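Local coordinates for protein c-di-GMP synthase (PDB 6WT9) that synthesizes the second messenger 3',3'-c-di-GMP from two GTP molecules in a CBASS system that defends bacteria against phage, at residues A[212-217]-A[221-226]. Sequence-based numbering, arbitrary orientation.
Sequences IQIYNK and TIENRD
The Y215 ring meets the backbone of T221 obliquely, its CD1 lying 3.5 Å from T221 O, while the backbone N of K217 sits over one ring face, displaced toward the rim. The N216 amide and the E223 carboxylate stand nearly perpendicular, their planes 84° apart. E223 CB and CG lie against I214 CB, and the bend about chi2 (-75°) then turns the carboxylate toward the N216 amide, where K174 forms a salt bridge with OE2. On the sheet face shared with Y215, the extended Q213 chain crosses I222, with OE1 3.2 Å from I222 CD1. Both I222 and E223 are poorly ordered, which makes their side-chain placements less certain. I212 and D226 form an antiparallel hydrogen-bonded pair: I212 N to D226 O and D226 N to I212 O are both 2.9 Å, each donor in the carbonyl plane. Y215 and I222 form a non-hydrogen-bonded pair. N216 N donates at 2.9 Å and 167° to the same T221 O that lies beside the Y215 ring. The two strands form a beta hairpin at the margin of the mixed sheet of the nucleotidyltransferase fold. Strand 185-194 pairs with 212-216, helix 147-164 packs against Y215 and I222, and F229 of helix 228-241 touches I212.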
loop_
_atom_site.group_PDB
_atom_site.type_symbol
_atom_site.label_atom_id
_atom_site.label_comp_id
_atom_site.label_asym_id
_atom_site.label_seq_id
_atom_site.Cartn_x
_atom_site.Cartn_y
_atom_site.Cartn_z
ATOM N N ILE A 212 -8.550 10.850 -11.421
ATOM C CA ILE A 212 -7.496 11.787 -11.777
ATOM C C ILE A 212 -6.770 11.255 -13.003
ATOM O O ILE A 212 -6.875 10.079 -13.362
ATOM C CB ILE A 212 -6.502 12.028 -10.622
ATOM C CG1 ILE A 212 -5.768 10.733 -10.265
ATOM C CG2 ILE A 212 -7.225 12.590 -9.409
ATOM C CD1 ILE A 212 -4.741 10.898 -9.166
ATOM N N GLN A 213 -6.027 12.148 -13.651
ATOM C CA GLN A 213 -5.228 11.812 -14.823
ATOM C C GLN A 213 -3.804 12.286 -14.576
ATOM O O GLN A 213 -3.566 13.489 -14.420
ATOM C CB GLN A 213 -5.814 12.449 -16.086
ATOM C CG GLN A 213 -7.239 11.992 -16.381
ATOM C CD GLN A 213 -7.854 12.691 -17.579
ATOM O OE1 GLN A 213 -8.216 12.052 -18.566
ATOM N NE2 GLN A 213 -7.984 14.009 -17.492
ATOM N N ILE A 214 -2.867 11.344 -14.534
ATOM C CA ILE A 214 -1.482 11.648 -14.198
ATOM C C ILE A 214 -0.808 12.324 -15.381
ATOM O O ILE A 214 -0.965 11.899 -16.532
ATOM C CB ILE A 214 -0.737 10.365 -13.793
ATOM C CG1 ILE A 214 -1.498 9.636 -12.682
ATOM C CG2 ILE A 214 0.689 10.682 -13.362
ATOM C CD1 ILE A 214 -1.709 10.467 -11.438
ATOM N N TYR A 215 -0.051 13.382 -15.104
ATOM C CA TYR A 215 0.695 14.061 -16.152
ATOM C C TYR A 215 1.944 13.264 -16.505
ATOM O O TYR A 215 2.683 12.823 -15.619
ATOM C CB TYR A 215 1.079 15.473 -15.722
ATOM C CG TYR A 215 1.992 16.157 -16.711
ATOM C CD1 TYR A 215 1.536 16.508 -17.974
ATOM C CD2 TYR A 215 3.312 16.443 -16.388
ATOM C CE1 TYR A 215 2.367 17.129 -18.888
ATOM C CE2 TYR A 215 4.151 17.066 -17.293
ATOM C CZ TYR A 215 3.672 17.405 -18.542
ATOM O OH TYR A 215 4.498 18.024 -19.452
ATOM N N ASN A 216 2.178 13.085 -17.800
ATOM C CA ASN A 216 3.329 12.348 -18.308
ATOM C C ASN A 216 4.267 13.346 -18.976
ATOM O O ASN A 216 3.981 13.838 -20.072
ATOM C CB ASN A 216 2.885 11.258 -19.282
ATOM C CG ASN A 216 3.989 10.270 -19.596
ATOM O OD1 ASN A 216 5.146 10.646 -19.777
ATOM N ND2 ASN A 216 3.633 8.992 -19.658
ATOM N N LYS A 217 5.385 13.643 -18.309
ATOM C CA LYS A 217 6.350 14.593 -18.855
ATOM C C LYS A 217 6.945 14.099 -20.166
ATOM O O LYS A 217 7.265 14.904 -21.047
ATOM C CB LYS A 217 7.452 14.852 -17.826
ATOM C CG LYS A 217 8.518 15.850 -18.247
ATOM C CD LYS A 217 9.596 15.952 -17.178
ATOM C CE LYS A 217 10.666 16.961 -17.549
ATOM N NZ LYS A 217 11.716 17.058 -16.497
ATOM N N THR A 221 1.373 14.391 -22.383
ATOM C CA THR A 221 -0.049 14.093 -22.334
ATOM C C THR A 221 -0.458 13.785 -20.899
ATOM O O THR A 221 0.346 13.857 -19.964
ATOM C CB THR A 221 -0.395 12.925 -23.264
ATOM O OG1 THR A 221 0.250 11.732 -22.797
ATOM C CG2 THR A 221 0.059 13.218 -24.685
ATOM N N ILE A 222 -1.730 13.437 -20.731
ATOM C CA ILE A 222 -2.288 13.052 -19.441
ATOM C C ILE A 222 -2.575 11.558 -19.478
ATOM O O ILE A 222 -3.151 11.054 -20.449
ATOM C CB ILE A 222 -3.554 13.864 -19.113
ATOM C CG1 ILE A 222 -4.475 13.952 -20.332
ATOM C CG2 ILE A 222 -3.182 15.259 -18.651
ATOM C CD1 ILE A 222 -5.654 13.005 -20.287
ATOM N N GLU A 223 -2.153 10.849 -18.433
ATOM C CA GLU A 223 -2.381 9.414 -18.368
ATOM C C GLU A 223 -3.869 9.123 -18.178
ATOM O O GLU A 223 -4.671 10.005 -17.862
ATOM C CB GLU A 223 -1.563 8.788 -17.238
ATOM C CG GLU A 223 -0.049 8.907 -17.400
ATOM C CD GLU A 223 0.522 7.950 -18.436
ATOM O OE1 GLU A 223 0.150 8.049 -19.624
ATOM O OE2 GLU A 223 1.346 7.092 -18.055
ATOM N N ASN A 224 -4.236 7.860 -18.379
ATOM C CA ASN A 224 -5.631 7.476 -18.257
ATOM C C ASN A 224 -6.089 7.547 -16.799
ATOM O O ASN A 224 -5.303 7.760 -15.872
ATOM C CB ASN A 224 -5.856 6.074 -18.822
ATOM C CG ASN A 224 -5.783 6.039 -20.335
ATOM O OD1 ASN A 224 -6.017 7.048 -21.003
ATOM N ND2 ASN A 224 -5.460 4.875 -20.885
ATOM N N ARG A 225 -7.393 7.351 -16.616
ATOM C CA ARG A 225 -8.032 7.555 -15.323
ATOM C C ARG A 225 -7.454 6.638 -14.251
ATOM O O ARG A 225 -7.244 5.443 -14.475
ATOM C CB ARG A 225 -9.536 7.312 -15.445
ATOM C CG ARG A 225 -10.397 8.557 -15.368
ATOM C CD ARG A 225 -11.809 8.239 -15.836
ATOM N NE ARG A 225 -12.830 8.705 -14.902
ATOM C CZ ARG A 225 -14.124 8.422 -15.016
ATOM N NH1 ARG A 225 -14.553 7.673 -16.022
ATOM N NH2 ARG A 225 -14.988 8.884 -14.123
ATOM N N ASP A 226 -7.206 7.214 -13.077
ATOM C CA ASP A 226 -6.886 6.469 -11.870
ATOM C C ASP A 226 -7.817 6.927 -10.758
ATOM O O ASP A 226 -8.314 8.057 -10.773
ATOM C CB ASP A 226 -5.421 6.656 -11.445
ATOM C CG ASP A 226 -4.449 5.959 -12.375
ATOM O OD1 ASP A 226 -4.834 4.940 -12.987
ATOM O OD2 ASP A 226 -3.297 6.427 -12.495
#